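Local coordinates for protein beta-N-acetylglucosaminidase (Thermotoga maritima, PDB 3WO8) that probably hydrolyses terminal non-reducing N-acetyl-D-hexosamine residues of N-acetyl-beta-D-hexosaminides, as a dimeric TIM-barrel glycosidase of family 3, at residues B[23-28]-B[44-49]; B[69-74]-B[117-122]; B[106-111]-B[161-166]. All coordinates share one frame; numbering follows the deposited sequence.

Contact 1: B[23-28]-B[44-49]; sequences GFNDFN and LIYPGV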
loop_
_atom_site.group_PDB
_atom_site.type_symbol
_atom_site.label_atom_id
_atom_site.label_comp_id
_atom_site.label_asym_id
_atom_site.label_seq_id
_atom_site.Cartn_x
_atom_site.Cartn_y
_atom_site.Cartn_z
ATOM N N GLY B 23 13.489 -2.131 -18.115
ATOM C CA GLY B 23 13.371 -1.714 -16.717
ATOM C C GLY B 23 13.557 -0.219 -16.605
ATOM O O GLY B 23 14.460 0.337 -17.215
ATOM N N PHE B 24 12.693 0.418 -15.817
ATOM C CA PHE B 24 12.773 1.853 -15.522
ATOM C C PHE B 24 12.802 2.145 -14.030
ATOM O O PHE B 24 11.909 1.754 -13.273
ATOM C CB PHE B 24 11.604 2.618 -16.141
ATOM C CG PHE B 24 11.426 2.359 -17.593
ATOM C CD1 PHE B 24 10.958 1.149 -18.026
ATOM C CD2 PHE B 24 11.726 3.341 -18.527
ATOM C CE1 PHE B 24 10.793 0.908 -19.373
ATOM C CE2 PHE B 24 11.575 3.107 -19.882
ATOM C CZ PHE B 24 11.112 1.883 -20.304
ATOM N N ASN B 25 13.846 2.851 -13.630
ATOM C CA ASN B 25 14.018 3.267 -12.265
ATOM C C ASN B 25 13.704 4.729 -12.111
ATOM O O ASN B 25 13.879 5.274 -11.029
ATOM C CB ASN B 25 15.447 2.990 -11.784
ATOM C CG ASN B 25 15.544 2.957 -10.265
ATOM O OD1 ASN B 25 16.361 3.645 -9.629
ATOM N ND2 ASN B 25 14.702 2.153 -9.678
ATOM N N ASP B 26 13.233 5.364 -13.184
ATOM C CA ASP B 26 12.839 6.768 -13.112
ATOM C C ASP B 26 11.817 7.068 -14.214
ATOM O O ASP B 26 11.513 6.232 -15.081
ATOM C CB ASP B 26 14.065 7.740 -13.140
ATOM C CG ASP B 26 13.736 9.185 -12.588
ATOM O OD1 ASP B 26 12.974 9.357 -11.608
ATOM O OD2 ASP B 26 14.238 10.177 -13.139
ATOM N N PHE B 27 11.239 8.261 -14.141
ATOM C CA PHE B 27 10.317 8.726 -15.158
ATOM C C PHE B 27 10.554 10.230 -15.471
ATOM O O PHE B 27 10.521 11.118 -14.587
ATOM C CB PHE B 27 8.877 8.418 -14.747
ATOM C CG PHE B 27 7.856 8.825 -15.781
ATOM C CD1 PHE B 27 7.671 8.075 -16.924
ATOM C CD2 PHE B 27 7.102 9.947 -15.620
ATOM C CE1 PHE B 27 6.750 8.460 -17.886
ATOM C CE2 PHE B 27 6.178 10.325 -16.572
ATOM C CZ PHE B 27 6.010 9.588 -17.710
ATOM N N ASN B 28 10.835 10.495 -16.737
ATOM C CA ASN B 28 11.275 11.803 -17.149
ATOM C C ASN B 28 11.273 11.893 -18.657
ATOM O O ASN B 28 10.902 10.939 -19.328
ATOM C CB ASN B 28 12.683 12.017 -16.653
ATOM C CG ASN B 28 13.567 10.860 -16.981
ATOM O OD1 ASN B 28 13.544 10.347 -18.083
ATOM N ND2 ASN B 28 14.321 10.412 -16.006
ATOM N N LEU B 44 9.042 -2.712 -17.198
ATOM C CA LEU B 44 9.292 -3.223 -15.842
ATOM C C LEU B 44 9.585 -2.040 -14.919
ATOM O O LEU B 44 10.523 -1.313 -15.180
ATOM C CB LEU B 44 10.479 -4.175 -15.842
ATOM C CG LEU B 44 11.096 -4.461 -14.491
ATOM C CD1 LEU B 44 10.027 -5.023 -13.568
ATOM C CD2 LEU B 44 12.255 -5.437 -14.566
ATOM N N ILE B 45 8.798 -1.836 -13.861
ATOM C CA ILE B 45 8.950 -0.628 -13.015
ATOM C C ILE B 45 9.647 -0.922 -11.709
ATOM O O ILE B 45 9.249 -1.836 -10.984
ATOM C CB ILE B 45 7.593 -0.057 -12.676
ATOM C CG1 ILE B 45 6.772 -0.006 -13.960
ATOM C CG2 ILE B 45 7.738 1.305 -12.072
ATOM C CD1 ILE B 45 5.567 0.924 -13.899
ATOM N N TYR B 46 10.689 -0.144 -11.408
ATOM C CA TYR B 46 11.497 -0.369 -10.230
ATOM C C TYR B 46 11.234 0.630 -9.095
ATOM O O TYR B 46 10.565 1.693 -9.298
ATOM C CB TYR B 46 12.934 -0.211 -10.605
ATOM C CG TYR B 46 13.553 -1.195 -11.576
ATOM C CD1 TYR B 46 13.543 -2.568 -11.335
ATOM C CD2 TYR B 46 14.239 -0.731 -12.673
ATOM C CE1 TYR B 46 14.157 -3.445 -12.200
ATOM C CE2 TYR B 46 14.869 -1.588 -13.522
ATOM C CZ TYR B 46 14.818 -2.943 -13.283
ATOM O OH TYR B 46 15.436 -3.772 -14.163
ATOM N N PRO B 47 11.758 0.312 -7.882
ATOM C CA PRO B 47 11.471 1.123 -6.692
ATOM C C PRO B 47 11.699 2.631 -6.882
ATOM O O PRO B 47 11.088 3.455 -6.214
ATOM C CB PRO B 47 12.389 0.516 -5.641
ATOM C CG PRO B 47 12.403 -0.931 -5.986
ATOM C CD PRO B 47 12.390 -0.967 -7.494
ATOM N N GLY B 48 12.546 2.987 -7.818
ATOM C CA GLY B 48 12.787 4.391 -8.147
ATOM C C GLY B 48 11.519 5.078 -8.566
ATOM O O GLY B 48 11.372 6.228 -8.327
ATOM N N VAL B 49 10.593 4.366 -9.199
ATOM C CA VAL B 49 9.282 4.941 -9.542
ATOM C C VAL B 49 8.226 4.550 -8.510
ATOM O O VAL B 49 7.501 5.421 -8.025
ATOM C CB VAL B 49 8.797 4.487 -10.931
ATOM C CG1 VAL B 49 7.481 5.162 -11.292
ATOM C CG2 VAL B 49 9.831 4.833 -12.008
#
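The ring of Tyr46 lies along the backbone of Gly23 and Phe24, its CE2 3.5 Å from Gly23 CA and its CD2 3.5 Å from Phe24 O. CG stands anti to the carbonyl carbon of Tyr46 (chi1 -65°), which sends the ring back over the end of strand 20-24. Gly23 is a fitting partner, because a CB here would collide with the Tyr46 hydroxyl. Next to the ring the two strands pair in parallel. Phe24 N donates to Leu44 O at 2.8 Å, almost straight in line with that carbonyl, and Tyr46 N donates to Phe24 O at 2.9 Å. Beyond the strands, Gly48 CA makes a CH...O contact of 3.2 Å with Asn25 O, an approach that a side chain on Gly48 would block. The Asn25 side chain crosses that of Tyr46 at about a right angle. Val49 follows, resting CG2 3.6 Å from Asp26 N.

Further out, Tyr46 OH is hydrogen-bonded to Gly287 O, which ties the ring to a third part of the barrel. Phe24, on the sheet face it shares with Ile45, stacks its ring with Tyr289 and meets Phe59 edge-to-face. The strand pair belongs to the beta-alpha-beta unit of strand 20-24, helix 29-37 and strand 42-45, at the C-terminal strand ends where TIM barrels carry their active sites. Gln370 of the second subunit packs on Tyr46 and Pro47. An alanine at Tyr46 would probably leave Gly287 O without this hydroxyl and open a gap beside Gly23. Backbone bonds thus set the register of the two strands, while a single phenol, pinned at its tip, covers the glycine, and its residue touches Gln370 of the second subunit.

Contact 2: B[69-74]-B[117-122]; sequences FLISSD and VGLNMV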
loop_
_atom_site.group_PDB
_atom_site.type_symbol
_atom_site.label_atom_id
_atom_site.label_comp_id
_atom_site.label_asym_id
_atom_site.label_seq_id
_atom_site.Cartn_x
_atom_site.Cartn_y
_atom_site.Cartn_z
ATOM N N PHE B 69 0.684 -2.108 -23.300
ATOM C CA PHE B 69 1.913 -2.719 -22.750
ATOM C C PHE B 69 1.697 -3.821 -21.747
ATOM O O PHE B 69 0.617 -4.034 -21.231
ATOM C CB PHE B 69 2.765 -1.702 -22.019
ATOM C CG PHE B 69 2.991 -0.440 -22.771
ATOM C CD1 PHE B 69 2.030 0.549 -22.781
ATOM C CD2 PHE B 69 4.185 -0.210 -23.434
ATOM C CE1 PHE B 69 2.244 1.752 -23.463
ATOM C CE2 PHE B 69 4.398 0.982 -24.142
ATOM C CZ PHE B 69 3.425 1.971 -24.149
ATOM N N LEU B 70 2.794 -4.509 -21.476
ATOM C CA LEU B 70 2.874 -5.445 -20.415
ATOM C C LEU B 70 3.642 -4.760 -19.330
ATOM O O LEU B 70 4.831 -4.554 -19.484
ATOM C CB LEU B 70 3.651 -6.665 -20.853
ATOM C CG LEU B 70 2.945 -7.491 -21.906
ATOM C CD1 LEU B 70 3.748 -8.744 -22.166
ATOM C CD2 LEU B 70 1.531 -7.841 -21.469
ATOM N N ILE B 71 2.945 -4.419 -18.237
ATOM C CA ILE B 71 3.472 -3.632 -17.123
ATOM C C ILE B 71 3.660 -4.531 -15.933
ATOM O O ILE B 71 2.700 -5.134 -15.428
ATOM C CB ILE B 71 2.545 -2.458 -16.801
ATOM C CG1 ILE B 71 2.199 -1.737 -18.112
ATOM C CG2 ILE B 71 3.262 -1.466 -15.888
ATOM C CD1 ILE B 71 1.422 -0.428 -18.006
ATOM N N SER B 72 4.908 -4.673 -15.503
ATOM C CA SER B 72 5.214 -5.667 -14.489
ATOM C C SER B 72 6.109 -5.091 -13.397
ATOM O O SER B 72 6.510 -3.918 -13.502
ATOM C CB SER B 72 5.837 -6.912 -15.099
ATOM O OG SER B 72 6.172 -7.840 -14.067
ATOM N N SER B 73 6.379 -5.921 -12.372
ATOM C CA SER B 73 7.198 -5.563 -11.253
ATOM C C SER B 73 7.800 -6.865 -10.716
ATOM O O SER B 73 7.338 -7.913 -11.116
ATOM C CB SER B 73 6.340 -4.927 -10.168
ATOM O OG SER B 73 5.957 -5.888 -9.146
ATOM N N ASP B 74 8.799 -6.773 -9.825
ATOM C CA ASP B 74 9.417 -7.922 -9.183
ATOM C C ASP B 74 8.818 -8.205 -7.831
ATOM O O ASP B 74 9.478 -8.715 -6.942
ATOM C CB ASP B 74 10.901 -7.698 -8.978
ATOM C CG ASP B 74 11.640 -7.563 -10.260
ATOM O OD1 ASP B 74 11.283 -8.313 -11.171
ATOM O OD2 ASP B 74 12.563 -6.709 -10.367
ATOM N N VAL B 117 -3.822 -1.171 -9.518
ATOM C CA VAL B 117 -2.738 -0.215 -9.570
ATOM C C VAL B 117 -2.385 0.041 -11.030
ATOM O O VAL B 117 -2.012 1.145 -11.409
ATOM C CB VAL B 117 -1.517 -0.809 -8.859
ATOM C CG1 VAL B 117 -0.313 0.063 -9.046
ATOM C CG2 VAL B 117 -1.760 -0.984 -7.376
ATOM N N GLY B 118 -2.466 -1.011 -11.837
ATOM C CA GLY B 118 -2.284 -0.885 -13.261
ATOM C C GLY B 118 -1.267 -1.837 -13.837
ATOM O O GLY B 118 -0.961 -1.772 -15.000
ATOM N N LEU B 119 -0.692 -2.674 -13.006
ATOM C CA LEU B 119 0.147 -3.728 -13.476
ATOM C C LEU B 119 -0.720 -4.822 -14.100
ATOM O O LEU B 119 -1.835 -5.106 -13.638
ATOM C CB LEU B 119 0.918 -4.348 -12.317
ATOM C CG LEU B 119 2.061 -3.620 -11.617
ATOM C CD1 LEU B 119 2.823 -2.710 -12.569
ATOM C CD2 LEU B 119 1.533 -2.856 -10.418
ATOM N N ASN B 120 -0.199 -5.455 -15.144
ATOM C CA ASN B 120 -0.901 -6.567 -15.771
ATOM C C ASN B 120 -0.028 -7.816 -15.902
ATOM O O ASN B 120 -0.389 -8.752 -16.567
ATOM C CB ASN B 120 -1.472 -6.101 -17.096
ATOM C CG ASN B 120 -0.396 -5.754 -18.117
ATOM O OD1 ASN B 120 0.809 -5.933 -17.892
ATOM N ND2 ASN B 120 -0.825 -5.263 -19.245
ATOM N N MET B 121 1.100 -7.837 -15.202
ATOM C CA MET B 121 2.003 -8.949 -15.207
ATOM C C MET B 121 2.834 -8.853 -13.955
ATOM O O MET B 121 2.987 -7.738 -13.414
ATOM C CB MET B 121 2.931 -8.819 -16.408
ATOM C CG MET B 121 4.047 -9.877 -16.497
ATOM S SD MET B 121 4.918 -9.925 -18.098
ATOM C CE MET B 121 3.525 -10.078 -19.165
ATOM N N VAL B 122 3.385 -9.989 -13.513
ATOM C CA VAL B 122 4.349 -9.979 -12.423
ATOM C C VAL B 122 5.451 -10.990 -12.633
ATOM O O VAL B 122 5.217 -12.086 -13.105
ATOM C CB VAL B 122 3.689 -10.242 -11.034
ATOM C CG1 VAL B 122 2.964 -11.571 -11.005
ATOM C CG2 VAL B 122 4.719 -10.217 -9.923
#
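Asn120 turns its CG between its own backbone N and carbonyl carbon (chi1 66°), the crowded position, which lays its amide alongside the backbone of Phe69 to Ile71. There it bonds both ways: ND2 donates to Phe69 O at 2.7 Å, nearly in the plane of the amide, and OD1 accepts from Ile71 N at 2.6 Å. The side chain thereby stands in for a neighbouring strand where the TIM barrel closes, between strand 70-72 and the short, weakly bonded strand 121-122. ND2 has a second, weak bond to Lys328 O. Ile71 O receives Asn120 N at 2.9 Å and, weakly, Met121 N.

Met121 is extended up to its thioether and then bends (chi3 -53°), which carries CE to 3.3 Å from Leu70 CD1. Both side chains also touch Phe21 of strand 20-24. On the helix-covered side, Ile71 CG2 meets Leu119 CD1 at 3.6 Å, crossing at about a right angle, and Met60 of helix 53-66 packs on both. The chain reaches this seam through Gly118, whose positive phi makes it the C-prime residue of the Schellman motif ending helix 100-117. Farther along, Ser72 CB lies 3.7 Å from Met121 CB, and Ser72 CA points a C-H at Met121 O across 3.2 Å.

Contact 3: B[106-111]-B[161-166]; sequences YSRVAG and YLEGGV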
loop_
_atom_site.group_PDB
_atom_site.type_symbol
_atom_site.label_atom_id
_atom_site.label_comp_id
_atom_site.label_asym_id
_atom_site.label_seq_id
_atom_site.Cartn_x
_atom_site.Cartn_y
_atom_site.Cartn_z
ATOM N N TYR B 106 -3.130 -15.719 -1.469
ATOM C CA TYR B 106 -2.220 -14.571 -1.472
ATOM C C TYR B 106 -2.070 -14.017 -2.889
ATOM O O TYR B 106 -2.328 -12.812 -3.141
ATOM C CB TYR B 106 -0.844 -14.954 -0.944
ATOM C CG TYR B 106 0.198 -13.915 -1.278
ATOM C CD1 TYR B 106 0.239 -12.687 -0.601
ATOM C CD2 TYR B 106 1.123 -14.141 -2.278
ATOM C CE1 TYR B 106 1.173 -11.708 -0.925
ATOM C CE2 TYR B 106 2.054 -13.172 -2.616
ATOM C CZ TYR B 106 2.084 -11.954 -1.955
ATOM O OH TYR B 106 3.045 -11.022 -2.334
ATOM N N SER B 107 -1.685 -14.927 -3.799
ATOM C CA SER B 107 -1.470 -14.594 -5.191
ATOM C C SER B 107 -2.638 -13.864 -5.753
ATOM O O SER B 107 -2.450 -12.900 -6.490
ATOM C CB SER B 107 -1.183 -15.835 -6.006
ATOM O OG SER B 107 -0.116 -16.542 -5.399
ATOM N N ARG B 108 -3.841 -14.276 -5.377
ATOM C CA ARG B 108 -5.047 -13.619 -5.867
ATOM C C ARG B 108 -5.189 -12.191 -5.314
ATOM O O ARG B 108 -5.491 -11.225 -6.082
ATOM C CB ARG B 108 -6.267 -14.443 -5.503
ATOM C CG ARG B 108 -7.576 -13.987 -6.151
ATOM C CD ARG B 108 -8.746 -14.707 -5.483
ATOM N NE ARG B 108 -10.064 -14.277 -5.964
ATOM C CZ ARG B 108 -11.168 -15.044 -5.992
ATOM N NH1 ARG B 108 -12.304 -14.531 -6.454
ATOM N NH2 ARG B 108 -11.159 -16.319 -5.576
ATOM N N VAL B 109 -4.970 -12.027 -4.006
ATOM C CA VAL B 109 -5.096 -10.677 -3.480
ATOM C C VAL B 109 -3.986 -9.817 -4.052
ATOM O O VAL B 109 -4.205 -8.637 -4.376
ATOM C CB VAL B 109 -5.159 -10.535 -1.919
ATOM C CG1 VAL B 109 -5.615 -11.802 -1.213
ATOM C CG2 VAL B 109 -3.860 -10.051 -1.327
ATOM N N ALA B 110 -2.794 -10.392 -4.176
ATOM C CA ALA B 110 -1.668 -9.650 -4.765
ATOM C C ALA B 110 -1.969 -9.264 -6.192
ATOM O O ALA B 110 -1.822 -8.106 -6.595
ATOM C CB ALA B 110 -0.424 -10.487 -4.728
ATOM N N GLY B 111 -2.437 -10.243 -6.955
ATOM C CA GLY B 111 -2.892 -9.999 -8.316
ATOM C C GLY B 111 -3.968 -8.917 -8.432
ATOM O O GLY B 111 -3.892 -8.036 -9.319
ATOM N N TYR B 161 -2.708 -15.471 -9.343
ATOM C CA TYR B 161 -2.379 -14.239 -10.023
ATOM C C TYR B 161 -3.278 -14.036 -11.239
ATOM O O TYR B 161 -3.640 -12.915 -11.582
ATOM C CB TYR B 161 -0.916 -14.240 -10.475
ATOM C CG TYR B 161 0.136 -14.018 -9.401
ATOM C CD1 TYR B 161 0.275 -12.785 -8.766
ATOM C CD2 TYR B 161 1.030 -15.036 -9.042
ATOM C CE1 TYR B 161 1.253 -12.586 -7.783
ATOM C CE2 TYR B 161 2.004 -14.844 -8.047
ATOM C CZ TYR B 161 2.112 -13.615 -7.422
ATOM O OH TYR B 161 3.089 -13.396 -6.472
ATOM N N LEU B 162 -3.609 -15.100 -11.941
ATOM C CA LEU B 162 -4.468 -14.913 -13.123
ATOM C C LEU B 162 -5.882 -14.567 -12.697
ATOM O O LEU B 162 -6.528 -13.733 -13.334
ATOM C CB LEU B 162 -4.507 -16.146 -14.012
ATOM C CG LEU B 162 -3.172 -16.474 -14.659
ATOM C CD1 LEU B 162 -2.893 -17.976 -14.596
ATOM C CD2 LEU B 162 -3.157 -15.940 -16.095
ATOM N N GLU B 163 -6.358 -15.205 -11.623
ATOM C CA GLU B 163 -7.706 -14.957 -11.157
ATOM C C GLU B 163 -7.752 -13.469 -10.840
ATOM O O GLU B 163 -8.700 -12.801 -11.208
ATOM C CB GLU B 163 -8.040 -15.801 -9.908
ATOM C CG GLU B 163 -9.443 -16.428 -9.840
ATOM C CD GLU B 163 -10.586 -15.472 -10.197
ATOM O OE1 GLU B 163 -11.107 -14.785 -9.280
ATOM O OE2 GLU B 163 -10.977 -15.427 -11.397
ATOM N N GLY B 164 -6.691 -12.952 -10.198
ATOM C CA GLY B 164 -6.633 -11.538 -9.758
ATOM C C GLY B 164 -6.506 -10.509 -10.874
ATOM O O GLY B 164 -6.923 -9.346 -10.742
ATOM N N GLY B 165 -5.909 -10.898 -11.989
ATOM C CA GLY B 165 -5.807 -9.967 -13.106
ATOM C C GLY B 165 -4.428 -9.788 -13.674
ATOM O O GLY B 165 -4.250 -8.955 -14.559
ATOM N N VAL B 166 -3.450 -10.556 -13.212
ATOM C CA VAL B 166 -2.120 -10.432 -13.784
ATOM C C VAL B 166 -1.577 -11.751 -14.313
ATOM O O VAL B 166 -1.779 -12.817 -13.731
ATOM C CB VAL B 166 -1.101 -9.799 -12.793
ATOM C CG1 VAL B 166 -1.641 -8.479 -12.275
ATOM C CG2 VAL B 166 -0.791 -10.746 -11.632
HETATM O O HOH W 1 3.111 -10.961 -5.255
#
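One water is gripped by two tyrosine hydroxyls, donating to Tyr106 OH at 2.9 Å and lying 2.7 Å from Tyr161 OH, at the edge of the Tyr161 ring and in its plane. The two side chains cross obliquely, and the nearest approach between them is Tyr161 OH to Tyr106 CE2 at 4.0 Å; the water joins their hydroxyls.

Behind the hydroxyl, the Tyr161 ring is a knob in a hole formed by Tyr106, Ser107, Ala110 and Gly111. Ser107 CB sits over one face as a CH-pi contact, 3.9 Å from the ring centroid and 14° off its normal, and the serine's own OG is hydrogen-bonded to Thr103 O one turn back. Ala110 CB lies 4.1 Å from Tyr161 CE1.

This is helix-to-helix packing on the outer layer of the TIM barrel: helix 100-117 leads into strand 121-122, helix 147-164 comes after it, and Tyr161 also rests on Val122 of that strand. Glycines let the helices come close, with CA of Gly111 and CA of Gly164 only 4.3 Å apart; a CB on Gly164 would run into Arg108 O. Just beyond, Gly165 closes helix 147-164 as the C-prime residue of a Schellman motif. There Tyr161 O accepts from Gly165 N and Val166 N, which come from opposite faces of its carbonyl plane.

At the exposed end, Arg108 stretches out beside Glu163, both pointing the same way. Glu163 OE1 hovers over one face of the guanidinium, 3.1 Å from Arg108 NH1, with the flat groups 84° apart; this salt bridge is held by charge alone, since no N-H points at the oxygen.

Contacts 1 and 2 lie in the same barrel sheet and touch: Ile45 N approaches Ser72 O at 3.1 Å, probably as a hydrogen bond between strands 42-45 and 70-72. Contact 1 is partly buried, whereas contact 2 is wholly buried at the barrel's closure; contacts 1 and 3 both come near the second subunit, which does not touch contact 2. Contact 3 belongs to the outer helical layer and includes exposed charges. It meets contact 2 where Tyr161 packs on Val122 and Val166 on the backbone of residues 119-121. Strand hydrogen bonds rule contact 1, a side-chain amide replaces part of them in contact 2, and contact 3 has no direct hydrogen bond between its segments.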